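PDB 5FS4: AP205 bacteriophage COAT protein from Acinetobacter phage ap205, which forms the protein shell of a small single-stranded RNA bacteriophage, probably assembling through dimers and binding the viral RNA as its relatives do. Local coordinates for residues L46-Q52 and V84-E90; T28-L34 and G51-Y57; R104-L109 and A124-S128; N5-Q9 and W20-T24. The protein carries 2 engineered substitutions. All coordinates share one frame. Residue numbers count along the deposited sequence, not the author numbering.

Contact 1: residues L46-Q52 and V84-E90; sequences LNNVSGQ and VISGSAE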
loop_
_atom_site.group_PDB
_atom_site.type_symbol
_atom_site.label_atom_id
_atom_site.label_comp_id
_atom_site.label_asym_id
_atom_site.label_seq_id
_atom_site.Cartn_x
_atom_site.Cartn_y
_atom_site.Cartn_z
ATOM N N LEU B 46 -16.286 -15.797 -13.627
ATOM C CA LEU B 46 -15.218 -14.792 -13.732
ATOM C C LEU B 46 -13.848 -15.441 -13.569
ATOM O O LEU B 46 -13.743 -16.521 -12.988
ATOM C CB LEU B 46 -15.395 -13.742 -12.622
ATOM C CG LEU B 46 -16.705 -12.959 -12.774
ATOM C CD1 LEU B 46 -16.879 -11.920 -11.684
ATOM C CD2 LEU B 46 -16.811 -12.280 -14.134
ATOM N N ASN B 47 -12.817 -14.752 -14.058
ATOM C CA ASN B 47 -11.413 -15.105 -13.792
ATOM C C ASN B 47 -10.776 -14.200 -12.726
ATOM O O ASN B 47 -10.289 -13.097 -13.029
ATOM C CB ASN B 47 -10.630 -15.021 -15.097
ATOM C CG ASN B 47 -11.017 -16.086 -16.060
ATOM O OD1 ASN B 47 -11.777 -15.833 -16.968
ATOM N ND2 ASN B 47 -10.552 -17.288 -15.842
ATOM N N ASN B 48 -10.778 -14.633 -11.480
ATOM C CA ASN B 48 -10.345 -13.735 -10.409
ATOM C C ASN B 48 -8.819 -13.636 -10.409
ATOM O O ASN B 48 -8.096 -14.645 -10.674
ATOM C CB ASN B 48 -10.798 -14.158 -9.017
ATOM C CG ASN B 48 -10.618 -13.036 -8.001
ATOM O OD1 ASN B 48 -11.377 -12.024 -8.007
ATOM N ND2 ASN B 48 -9.580 -13.143 -7.172
ATOM N N VAL B 49 -8.316 -12.449 -10.105
ATOM C CA VAL B 49 -6.900 -12.309 -9.933
ATOM C C VAL B 49 -6.667 -11.704 -8.570
ATOM O O VAL B 49 -7.267 -10.692 -8.243
ATOM C CB VAL B 49 -6.284 -11.426 -11.037
ATOM C CG1 VAL B 49 -4.781 -11.269 -10.797
ATOM C CG2 VAL B 49 -6.524 -11.992 -12.437
ATOM N N SER B 50 -5.788 -12.307 -7.771
ATOM C CA SER B 50 -5.337 -11.714 -6.532
ATOM C C SER B 50 -3.838 -11.495 -6.674
ATOM O O SER B 50 -3.046 -12.477 -6.960
ATOM C CB SER B 50 -5.619 -12.681 -5.378
ATOM O OG SER B 50 -5.262 -12.122 -4.139
ATOM N N GLY B 51 -3.442 -10.228 -6.587
ATOM C CA GLY B 51 -2.037 -9.851 -6.619
ATOM C C GLY B 51 -1.563 -9.276 -5.320
ATOM O O GLY B 51 -2.173 -8.369 -4.773
ATOM N N GLN B 52 -0.422 -9.762 -4.848
ATOM C CA GLN B 52 0.103 -9.364 -3.522
ATOM C C GLN B 52 1.405 -8.702 -3.801
ATOM O O GLN B 52 2.273 -9.345 -4.388
ATOM C CB GLN B 52 0.375 -10.566 -2.643
ATOM C CG GLN B 52 0.806 -10.196 -1.244
ATOM C CD GLN B 52 1.317 -11.369 -0.461
ATOM O OE1 GLN B 52 0.617 -11.907 0.377
ATOM N NE2 GLN B 52 2.555 -11.793 -0.766
ATOM N N VAL B 84 -2.746 -5.900 -1.393
ATOM C CA VAL B 84 -3.298 -7.065 -2.063
ATOM C C VAL B 84 -4.506 -6.572 -2.834
ATOM O O VAL B 84 -5.414 -5.964 -2.211
ATOM C CB VAL B 84 -3.799 -8.208 -1.132
ATOM C CG1 VAL B 84 -4.345 -9.351 -2.010
ATOM C CG2 VAL B 84 -2.663 -8.706 -0.279
ATOM N N ILE B 85 -4.448 -6.734 -4.161
ATOM C CA ILE B 85 -5.525 -6.327 -5.036
ATOM C C ILE B 85 -6.254 -7.548 -5.563
ATOM O O ILE B 85 -5.617 -8.439 -6.180
ATOM C CB ILE B 85 -4.968 -5.567 -6.209
ATOM C CG1 ILE B 85 -4.231 -4.306 -5.706
ATOM C CG2 ILE B 85 -6.058 -5.244 -7.205
ATOM C CD1 ILE B 85 -3.617 -3.463 -6.796
ATOM N N SER B 86 -7.575 -7.624 -5.323
ATOM C CA SER B 86 -8.355 -8.842 -5.682
ATOM C C SER B 86 -9.544 -8.395 -6.527
ATOM O O SER B 86 -10.329 -7.605 -6.057
ATOM C CB SER B 86 -8.841 -9.588 -4.431
ATOM O OG SER B 86 -9.520 -10.811 -4.767
ATOM N N GLY B 87 -9.652 -8.878 -7.772
ATOM C CA GLY B 87 -10.859 -8.613 -8.608
ATOM C C GLY B 87 -10.754 -9.377 -9.920
ATOM O O GLY B 87 -9.718 -9.792 -10.301
ATOM N N SER B 88 -11.881 -9.570 -10.599
ATOM C CA SER B 88 -11.878 -10.335 -11.874
ATOM C C SER B 88 -11.100 -9.551 -12.928
ATOM O O SER B 88 -11.098 -8.305 -12.949
ATOM C CB SER B 88 -13.317 -10.591 -12.341
ATOM O OG SER B 88 -13.871 -9.361 -12.818
ATOM N N ALA B 89 -10.431 -10.263 -13.805
ATOM C CA ALA B 89 -9.812 -9.629 -14.984
ATOM C C ALA B 89 -10.856 -8.935 -15.886
ATOM O O ALA B 89 -10.536 -7.959 -16.592
ATOM C CB ALA B 89 -9.027 -10.690 -15.750
ATOM N N GLU B 90 -12.107 -9.401 -15.852
ATOM C CA GLU B 90 -13.190 -8.823 -16.659
ATOM C C GLU B 90 -13.481 -7.361 -16.302
ATOM O O GLU B 90 -13.690 -6.507 -17.193
ATOM C CB GLU B 90 -14.424 -9.726 -16.586
ATOM C CG GLU B 90 -14.247 -11.061 -17.353
ATOM C CD GLU B 90 -13.574 -12.199 -16.580
ATOM O OE1 GLU B 90 -13.209 -12.085 -15.382
ATOM O OE2 GLU B 90 -13.409 -13.292 -17.176
HETATM O O HOH W 1 -12.130 -10.746 -5.419
#

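Contact 2: residues T28-L34 and G51-Y57; sequences TTFSASL and GQYVSVY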
loop_
_atom_site.group_PDB
_atom_site.type_symbol
_atom_site.label_atom_id
_atom_site.label_comp_id
_atom_site.label_asym_id
_atom_site.label_seq_id
_atom_site.Cartn_x
_atom_site.Cartn_y
_atom_site.Cartn_z
ATOM N N THR B 28 16.730 -4.423 0.828
ATOM C CA THR B 28 15.590 -3.731 0.186
ATOM C C THR B 28 14.933 -4.626 -0.885
ATOM O O THR B 28 15.582 -5.021 -1.883
ATOM C CB THR B 28 16.014 -2.397 -0.424
ATOM O OG1 THR B 28 16.612 -1.646 0.612
ATOM C CG2 THR B 28 14.791 -1.590 -0.874
ATOM N N THR B 29 13.672 -5.012 -0.652
ATOM C CA THR B 29 13.025 -5.951 -1.582
ATOM C C THR B 29 11.657 -5.412 -1.965
ATOM O O THR B 29 11.056 -4.657 -1.222
ATOM C CB THR B 29 12.871 -7.392 -1.025
ATOM O OG1 THR B 29 12.120 -7.374 0.197
ATOM C CG2 THR B 29 14.160 -7.982 -0.744
ATOM N N PHE B 30 11.237 -5.744 -3.173
ATOM C CA PHE B 30 9.863 -5.546 -3.622
ATOM C C PHE B 30 9.467 -6.851 -4.283
ATOM O O PHE B 30 10.121 -7.248 -5.251
ATOM C CB PHE B 30 9.750 -4.431 -4.645
ATOM C CG PHE B 30 8.356 -4.263 -5.156
ATOM C CD1 PHE B 30 7.381 -3.731 -4.294
ATOM C CD2 PHE B 30 8.003 -4.721 -6.446
ATOM C CE1 PHE B 30 6.075 -3.564 -4.710
ATOM C CE2 PHE B 30 6.662 -4.586 -6.858
ATOM C CZ PHE B 30 5.737 -3.999 -5.994
ATOM N N SER B 31 8.376 -7.475 -3.822
ATOM C CA SER B 31 7.944 -8.727 -4.429
ATOM C C SER B 31 6.529 -8.628 -4.966
ATOM O O SER B 31 5.693 -7.949 -4.410
ATOM C CB SER B 31 8.119 -9.840 -3.418
ATOM O OG SER B 31 7.081 -9.789 -2.490
ATOM N N ALA B 32 6.253 -9.331 -6.061
ATOM C CA ALA B 32 4.903 -9.348 -6.669
ATOM C C ALA B 32 4.507 -10.829 -6.860
ATOM O O ALA B 32 5.252 -11.599 -7.481
ATOM C CB ALA B 32 4.922 -8.571 -8.020
ATOM N N SER B 33 3.384 -11.231 -6.285
ATOM C CA SER B 33 2.965 -12.628 -6.323
ATOM C C SER B 33 1.522 -12.619 -6.818
ATOM O O SER B 33 0.674 -11.980 -6.198
ATOM C CB SER B 33 3.007 -13.192 -4.926
ATOM O OG SER B 33 2.569 -14.544 -4.982
ATOM N N LEU B 34 1.232 -13.301 -7.908
ATOM C CA LEU B 34 -0.111 -13.214 -8.515
ATOM C C LEU B 34 -0.812 -14.587 -8.619
ATOM O O LEU B 34 -0.189 -15.565 -9.022
ATOM C CB LEU B 34 0.002 -12.680 -9.934
ATOM C CG LEU B 34 0.861 -11.444 -10.236
ATOM C CD1 LEU B 34 0.690 -11.058 -11.672
ATOM C CD2 LEU B 34 0.416 -10.299 -9.338
ATOM N N GLY B 51 -3.442 -10.228 -6.587
ATOM C CA GLY B 51 -2.037 -9.851 -6.619
ATOM C C GLY B 51 -1.563 -9.276 -5.320
ATOM O O GLY B 51 -2.173 -8.369 -4.773
ATOM N N GLN B 52 -0.422 -9.762 -4.848
ATOM C CA GLN B 52 0.103 -9.364 -3.522
ATOM C C GLN B 52 1.405 -8.702 -3.801
ATOM O O GLN B 52 2.273 -9.345 -4.388
ATOM C CB GLN B 52 0.375 -10.566 -2.643
ATOM C CG GLN B 52 0.806 -10.196 -1.244
ATOM C CD GLN B 52 1.317 -11.369 -0.461
ATOM O OE1 GLN B 52 0.617 -11.907 0.377
ATOM N NE2 GLN B 52 2.555 -11.793 -0.766
ATOM N N TYR B 53 1.550 -7.467 -3.342
ATOM C CA TYR B 53 2.732 -6.618 -3.615
ATOM C C TYR B 53 3.326 -6.221 -2.278
ATOM O O TYR B 53 2.641 -5.625 -1.476
ATOM C CB TYR B 53 2.312 -5.366 -4.391
ATOM C CG TYR B 53 1.593 -5.657 -5.655
ATOM C CD1 TYR B 53 2.322 -5.870 -6.837
ATOM C CD2 TYR B 53 0.204 -5.805 -5.701
ATOM C CE1 TYR B 53 1.667 -6.188 -8.031
ATOM C CE2 TYR B 53 -0.449 -6.189 -6.888
ATOM C CZ TYR B 53 0.288 -6.377 -8.057
ATOM O OH TYR B 53 -0.422 -6.663 -9.209
ATOM N N VAL B 54 4.590 -6.537 -2.027
ATOM C CA VAL B 54 5.219 -6.334 -0.699
ATOM C C VAL B 54 6.563 -5.570 -0.806
ATOM O O VAL B 54 7.437 -5.891 -1.608
ATOM C CB VAL B 54 5.452 -7.684 0.078
ATOM C CG1 VAL B 54 6.006 -7.386 1.432
ATOM C CG2 VAL B 54 4.184 -8.491 0.212
ATOM N N SER B 55 6.676 -4.489 -0.023
ATOM C CA SER B 55 7.876 -3.635 -0.042
ATOM C C SER B 55 8.511 -3.787 1.341
ATOM O O SER B 55 7.800 -3.792 2.328
ATOM C CB SER B 55 7.539 -2.167 -0.280
ATOM O OG SER B 55 6.908 -1.949 -1.547
ATOM N N VAL B 56 9.847 -3.952 1.386
ATOM C CA VAL B 56 10.589 -4.131 2.610
ATOM C C VAL B 56 11.840 -3.272 2.595
ATOM O O VAL B 56 12.537 -3.208 1.612
ATOM C CB VAL B 56 10.991 -5.602 2.884
ATOM C CG1 VAL B 56 11.888 -5.742 4.094
ATOM C CG2 VAL B 56 9.771 -6.484 3.035
ATOM N N TYR B 57 11.998 -2.527 3.687
ATOM C CA TYR B 57 13.251 -1.768 3.933
ATOM C C TYR B 57 13.681 -1.970 5.364
ATOM O O TYR B 57 12.841 -1.932 6.301
ATOM C CB TYR B 57 13.059 -0.253 3.589
ATOM C CG TYR B 57 14.362 0.546 3.352
ATOM C CD1 TYR B 57 15.158 0.970 4.410
ATOM C CD2 TYR B 57 14.805 0.836 2.042
ATOM C CE1 TYR B 57 16.343 1.653 4.174
ATOM C CE2 TYR B 57 15.977 1.490 1.800
ATOM C CZ TYR B 57 16.739 1.916 2.856
ATOM O OH TYR B 57 17.912 2.577 2.625
HETATM O O HOH W 2 9.482 -7.674 -0.606
HETATM O O HOH W 3 4.552 -10.670 -3.072
#

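Contact 3: residues R104-L109 and A124-S128; sequences RNVDTL and AAIVS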
loop_
_atom_site.group_PDB
_atom_site.type_symbol
_atom_site.label_atom_id
_atom_site.label_comp_id
_atom_site.label_asym_id
_atom_site.label_seq_id
_atom_site.Cartn_x
_atom_site.Cartn_y
_atom_site.Cartn_z
ATOM N N ARG B 104 -5.537 7.530 -3.045
ATOM C CA ARG B 104 -5.970 8.815 -2.646
ATOM C C ARG B 104 -6.455 8.822 -1.214
ATOM O O ARG B 104 -6.140 9.720 -0.457
ATOM C CB ARG B 104 -7.107 9.240 -3.548
ATOM C CG ARG B 104 -7.696 10.561 -3.114
ATOM C CD ARG B 104 -8.602 11.107 -4.178
ATOM N NE ARG B 104 -9.280 12.282 -3.661
ATOM C CZ ARG B 104 -10.219 12.930 -4.326
ATOM N NH1 ARG B 104 -10.640 12.512 -5.515
ATOM N NH2 ARG B 104 -10.765 13.993 -3.765
ATOM N N ASN B 105 -7.198 7.801 -0.842
ATOM C CA ASN B 105 -7.792 7.765 0.466
ATOM C C ASN B 105 -6.706 7.420 1.508
ATOM O O ASN B 105 -6.697 7.963 2.584
ATOM C CB ASN B 105 -8.920 6.756 0.509
ATOM C CG ASN B 105 -10.189 7.269 -0.142
ATOM O OD1 ASN B 105 -10.481 8.467 -0.122
ATOM N ND2 ASN B 105 -10.954 6.371 -0.645
ATOM N N VAL B 106 -5.799 6.515 1.174
ATOM C CA VAL B 106 -4.699 6.229 2.038
ATOM C C VAL B 106 -3.820 7.478 2.210
ATOM O O VAL B 106 -3.433 7.795 3.335
ATOM C CB VAL B 106 -3.840 5.027 1.578
ATOM C CG1 VAL B 106 -2.654 4.892 2.536
ATOM C CG2 VAL B 106 -4.652 3.724 1.512
ATOM N N ASP B 107 -3.522 8.189 1.124
ATOM C CA ASP B 107 -2.733 9.438 1.191
ATOM C C ASP B 107 -3.359 10.410 2.178
ATOM O O ASP B 107 -2.673 10.979 2.987
ATOM C CB ASP B 107 -2.612 10.151 -0.188
ATOM C CG ASP B 107 -1.744 9.416 -1.171
ATOM O OD1 ASP B 107 -0.965 8.522 -0.739
ATOM O OD2 ASP B 107 -1.883 9.707 -2.402
ATOM N N THR B 108 -4.665 10.579 2.103
ATOM C CA THR B 108 -5.368 11.541 3.022
ATOM C C THR B 108 -5.076 11.274 4.486
ATOM O O THR B 108 -4.827 12.208 5.237
ATOM C CB THR B 108 -6.886 11.591 2.696
ATOM O OG1 THR B 108 -7.108 12.128 1.374
ATOM C CG2 THR B 108 -7.635 12.415 3.684
ATOM N N LEU B 109 -5.078 10.000 4.890
ATOM C CA LEU B 109 -4.885 9.605 6.266
ATOM C C LEU B 109 -3.410 9.454 6.625
ATOM O O LEU B 109 -2.979 9.945 7.661
ATOM C CB LEU B 109 -5.590 8.325 6.578
ATOM C CG LEU B 109 -7.095 8.264 6.433
ATOM C CD1 LEU B 109 -7.612 6.886 6.829
ATOM C CD2 LEU B 109 -7.801 9.320 7.258
ATOM N N ALA B 124 -11.612 13.413 8.007
ATOM C CA ALA B 124 -10.895 13.229 6.762
ATOM C C ALA B 124 -11.861 13.077 5.565
ATOM O O ALA B 124 -12.900 12.406 5.662
ATOM C CB ALA B 124 -9.956 12.035 6.880
ATOM N N ALA B 125 -11.498 13.721 4.455
ATOM C CA ALA B 125 -12.310 13.768 3.247
ATOM C C ALA B 125 -12.015 12.480 2.419
ATOM O O ALA B 125 -11.164 12.464 1.539
ATOM C CB ALA B 125 -11.938 15.016 2.432
ATOM N N ILE B 126 -12.741 11.430 2.723
ATOM C CA ILE B 126 -12.661 10.153 2.005
ATOM C C ILE B 126 -13.737 10.091 0.897
ATOM O O ILE B 126 -14.878 10.563 1.089
ATOM C CB ILE B 126 -12.877 8.987 3.002
ATOM C CG1 ILE B 126 -11.817 8.988 4.119
ATOM C CG2 ILE B 126 -12.934 7.610 2.310
ATOM C CD1 ILE B 126 -10.352 8.980 3.654
ATOM N N VAL B 127 -13.349 9.538 -0.265
ATOM C CA VAL B 127 -14.184 9.555 -1.428
ATOM C C VAL B 127 -14.272 8.212 -2.125
ATOM O O VAL B 127 -13.352 7.410 -2.024
ATOM C CB VAL B 127 -13.688 10.607 -2.445
ATOM C CG1 VAL B 127 -13.689 11.994 -1.803
ATOM C CG2 VAL B 127 -12.315 10.264 -3.021
ATOM N N SER B 128 -15.384 8.001 -2.835
ATOM C CA SER B 128 -15.544 6.854 -3.715
ATOM C C SER B 128 -14.903 7.117 -5.040
ATOM O O SER B 128 -14.606 8.229 -5.376
ATOM C CB SER B 128 -17.036 6.572 -3.904
ATOM O OG SER B 128 -17.292 5.528 -4.858
HETATM O O HOH W 4 -9.323 10.939 0.223
#

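Contact 4: residues N5-Q9 and W20-T24; sequences NKPMQ and WSDPT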
loop_
_atom_site.group_PDB
_atom_site.type_symbol
_atom_site.label_atom_id
_atom_site.label_comp_id
_atom_site.label_asym_id
_atom_site.label_seq_id
_atom_site.Cartn_x
_atom_site.Cartn_y
_atom_site.Cartn_z
ATOM N N ASN B 5 15.952 7.279 -8.520
ATOM C CA ASN B 5 15.674 6.133 -7.673
ATOM C C ASN B 5 16.481 4.981 -8.171
ATOM O O ASN B 5 16.567 4.810 -9.406
ATOM C CB ASN B 5 14.184 5.790 -7.694
ATOM C CG ASN B 5 13.383 6.778 -6.904
ATOM O OD1 ASN B 5 13.062 6.543 -5.724
ATOM N ND2 ASN B 5 13.107 7.916 -7.498
ATOM N N LYS B 6 17.074 4.231 -7.240
ATOM C CA LYS B 6 17.936 3.098 -7.601
ATOM C C LYS B 6 17.158 1.933 -8.180
ATOM O O LYS B 6 16.119 1.559 -7.605
ATOM C CB LYS B 6 18.754 2.625 -6.411
ATOM C CG LYS B 6 19.737 3.639 -5.867
ATOM C CD LYS B 6 20.462 3.114 -4.650
ATOM C CE LYS B 6 21.895 3.578 -4.525
ATOM N NZ LYS B 6 22.507 3.067 -3.252
ATOM N N PRO B 7 17.635 1.373 -9.311
ATOM C CA PRO B 7 16.939 0.253 -9.917
ATOM C C PRO B 7 17.150 -1.029 -9.104
ATOM O O PRO B 7 18.208 -1.242 -8.516
ATOM C CB PRO B 7 17.580 0.166 -11.297
ATOM C CG PRO B 7 18.959 0.642 -11.089
ATOM C CD PRO B 7 18.769 1.807 -10.162
ATOM N N MET B 8 16.135 -1.903 -9.109
ATOM C CA MET B 8 16.139 -3.138 -8.361
ATOM C C MET B 8 16.097 -4.250 -9.384
ATOM O O MET B 8 15.564 -4.030 -10.449
ATOM C CB MET B 8 14.945 -3.122 -7.404
ATOM C CG MET B 8 15.028 -2.026 -6.325
ATOM S SD MET B 8 13.625 -1.929 -5.178
ATOM C CE MET B 8 14.168 -3.332 -4.357
ATOM N N GLN B 9 16.768 -5.365 -9.127
ATOM C CA GLN B 9 16.854 -6.517 -10.060
ATOM C C GLN B 9 16.074 -7.754 -9.535
ATOM O O GLN B 9 16.083 -8.006 -8.320
ATOM C CB GLN B 9 18.320 -6.952 -10.268
ATOM C CG GLN B 9 19.244 -5.879 -10.845
ATOM C CD GLN B 9 18.767 -5.311 -12.180
ATOM O OE1 GLN B 9 18.065 -6.000 -12.945
ATOM N NE2 GLN B 9 19.125 -4.026 -12.471
ATOM N N TRP B 20 12.323 -8.609 -6.392
ATOM C CA TRP B 20 13.325 -7.662 -6.874
ATOM C C TRP B 20 14.080 -7.192 -5.621
ATOM O O TRP B 20 13.495 -7.083 -4.525
ATOM C CB TRP B 20 12.675 -6.444 -7.569
ATOM C CG TRP B 20 12.199 -6.599 -8.925
ATOM C CD1 TRP B 20 12.883 -6.288 -10.059
ATOM C CD2 TRP B 20 10.880 -6.995 -9.341
ATOM N NE1 TRP B 20 12.090 -6.490 -11.162
ATOM C CE2 TRP B 20 10.867 -6.952 -10.758
ATOM C CE3 TRP B 20 9.715 -7.415 -8.655
ATOM C CZ2 TRP B 20 9.769 -7.350 -11.507
ATOM C CZ3 TRP B 20 8.608 -7.779 -9.382
ATOM C CH2 TRP B 20 8.627 -7.741 -10.806
ATOM N N SER B 21 15.385 -6.955 -5.758
ATOM C CA SER B 21 16.121 -6.370 -4.646
ATOM C C SER B 21 17.155 -5.364 -5.160
ATOM O O SER B 21 17.539 -5.347 -6.310
ATOM C CB SER B 21 16.762 -7.406 -3.732
ATOM O OG SER B 21 17.806 -7.999 -4.416
ATOM N N ASP B 22 17.614 -4.535 -4.281
ATOM C CA ASP B 22 18.509 -3.457 -4.677
ATOM C C ASP B 22 19.904 -4.017 -4.613
ATOM O O ASP B 22 20.306 -4.493 -3.544
ATOM C CB ASP B 22 18.345 -2.325 -3.715
ATOM C CG ASP B 22 19.381 -1.161 -3.925
ATOM O OD1 ASP B 22 20.350 -1.204 -4.766
ATOM O OD2 ASP B 22 19.165 -0.191 -3.248
ATOM N N PRO B 23 20.634 -4.015 -5.740
ATOM C CA PRO B 23 21.932 -4.731 -5.612
ATOM C C PRO B 23 22.964 -4.090 -4.748
ATOM O O PRO B 23 23.929 -4.760 -4.372
ATOM C CB PRO B 23 22.478 -4.776 -7.038
ATOM C CG PRO B 23 21.516 -4.070 -7.918
ATOM C CD PRO B 23 20.349 -3.602 -7.128
ATOM N N THR B 24 22.746 -2.839 -4.419
ATOM C CA THR B 24 23.586 -2.134 -3.502
ATOM C C THR B 24 23.080 -2.233 -2.082
ATOM O O THR B 24 23.742 -1.692 -1.215
ATOM C CB THR B 24 23.712 -0.626 -3.907
ATOM O OG1 THR B 24 22.560 0.167 -3.485
ATOM C CG2 THR B 24 23.884 -0.481 -5.412
HETATM O O HOH W 5 20.627 1.978 -1.407
HETATM O O HOH W 6 20.487 -0.227 -7.242
#

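Contact 1: residues L46-Q52 and V84-E90
Val84 and Glu90, at the two ends of their segment, lose the most surface here, followed by Val49 on the facing strand. Val84 faces Gln52 in a non-hydrogen-bonded pair. Its CG1 meets Ser50 OG at 3.6 Å and its CG2 meets Gln52 CG at 3.9 Å. Val49 is paired with Gly87 by two hydrogen bonds, Val49 N to Gly87 O and Gly87 N to Val49 O, both 3.0 Å. Its side chain is on the other face of the sheet from Val84, and CG2 comes within 4.4 Å of Ala89 CB. This is an antiparallel ladder between strands 47-60 and 76-88 of the coat protein sheet. Strand 76-88 is the outermost strand of its own chain, and Val84 to Ser86 pair with a strand of the second subunit, so the sheet runs on through the dimer. Glu90 OE1 accepts from Asn47 N at 3.0 Å, while Ala89 N donates to Asn47 O at 2.9 Å.

Contact 2: residues T28-L34 and G51-Y57
Tyr53 lays its ring beside Ala32 and between Phe30 and Leu34. Its CD1 is 3.9 Å from Ala32 CB and 4.0 Å from Phe30 CZ, which meets the edge of the tyrosine ring. Leu34 CD2 lies 4.1 Å from Tyr53 CZ. Leu34 CD2 also comes 3.7 Å from Gly51 CA, where a CB would be tight against it. The backbones form a regular antiparallel hairpin ladder. Thr29 with Val56, Ser31 with Val54 and Ser33 with Gln52 are the hydrogen-bonded pairs, at 2.8 to 3.1 Å between N and O. The face with Thr29, Ser31 and Gln52 is more polar. There one water joins Thr29 OG1 to Val54 O, and another joins Ser31 OG to Gln52 O and NE2. On the aromatic face, Ser55 OG is hydrogen-bonded to His102 of the second subunit. Strands 17-22 and 76-88 flank this pair in the sheet. Helix 92-111 of the second subunit covers the face with Ala32 and Ser55, with its Leu109 packed on Ala32.

Contact 3: residues R104-L109 and A124-S128
Helix 92-111 meets the C-terminal tail, which includes the short strand 127-128. In coat proteins of this family a C-terminal helical region lies over the sheet of the partner subunit. Arg104 comes first. Its extended side chain lies along Val127, whose CG2 sits over one face of the guanidinium, 3.6 Å from CZ. Asn105 follows and makes the main polar link. Its amide pairs with the backbone of Val127 as a strand neighbour would: Val127 N donates to Asn105 OD1 at 3.1 Å, and Asn105 ND2 donates to Val127 O at 3.0 Å. Asp107 forms a salt bridge with Lys103 of the second subunit. Thr108 brings CG2 to 4.0 Å from Ala124 CB. Leu109 closes the segment in a wider pi-type turn. Its CD2 is 3.5 Å from Ala124 CB, and its CG is 4.3 Å from Ile126 CD1. Val127 also pairs with a strand of the second subunit, so the tail bridges its own helix and the partner's sheet. Ala125 is the centre of an inverse gamma turn. Beside it a water lies 2.7 Å from Ala125 O, 2.8 Å from Asn105 OD1 and 2.8 Å from Thr108 OG1.

Contact 4: residues N5-Q9 and W20-T24
Two backbone hydrogen bonds hold these segments together at one end. Gln9 N donates to Ser21 O at 2.9 Å, and Ser21 N donates to Gln9 O at 2.9 Å. This is a single antiparallel hydrogen-bonded pair. The segments stay close as far as Met8 and Asp22, whose CA atoms are 4.4 Å apart. At Pro7 and Lys6 side chains and waters take over. Lys6 NZ donates to Thr24 OG1 at 2.9 Å. The same NZ donates to a water at 2.9 Å, which in turn donates to Asp22 OD2 at 3.2 Å. A second water donates both to Pro7 O at 2.8 Å and to Asp22 OD1 at 2.7 Å, filling the gap between them. Asp22 OD1 also accepts from Thr24 N and from Thr24 OG1, each at 2.9 Å. The bond from Thr24 N closes an Asx turn. Van der Waals contacts complete the pair. Met8 CB is 4.0 Å from Trp20 CB, and Met8 CE is 3.7 Å from Asp22 N. Gln9 CG lies 4.1 Å from Pro23 CG. Met8 and Trp20 also pack on Val127 and Ile126 of the second subunit, respectively, and Asn5 pairs with a strand of that subunit. The two segments are the open end of the beta hairpin formed by strands 5-14 and 17-22, at the edge of this chain's own sheet.

How the contacts relate
Contacts 1, 2 and 4 belong to one antiparallel sheet, whereas contact 3 joins a helix to the C-terminal tail. Contact 2 is central: its centre is about 8 Å from the centre of the chain, and none of its residues is exposed. The centres of the other three are 16 to 18 Å away. Contacts 1 and 2 share Gly51 and Gln52 on strand 47-60, and Ile85 CD1 touches Tyr53 CE2 at 4.2 Å. Strand 28-38 connects contact 2 to contact 4. Long backbone ladders dominate contacts 1 and 2, while contacts 3 and 4 rely more on side chains and water. Contacts 3 and 4 lie apart within one chain, but the second subunit brings Ile126 and Val127 against Trp20 and Met8.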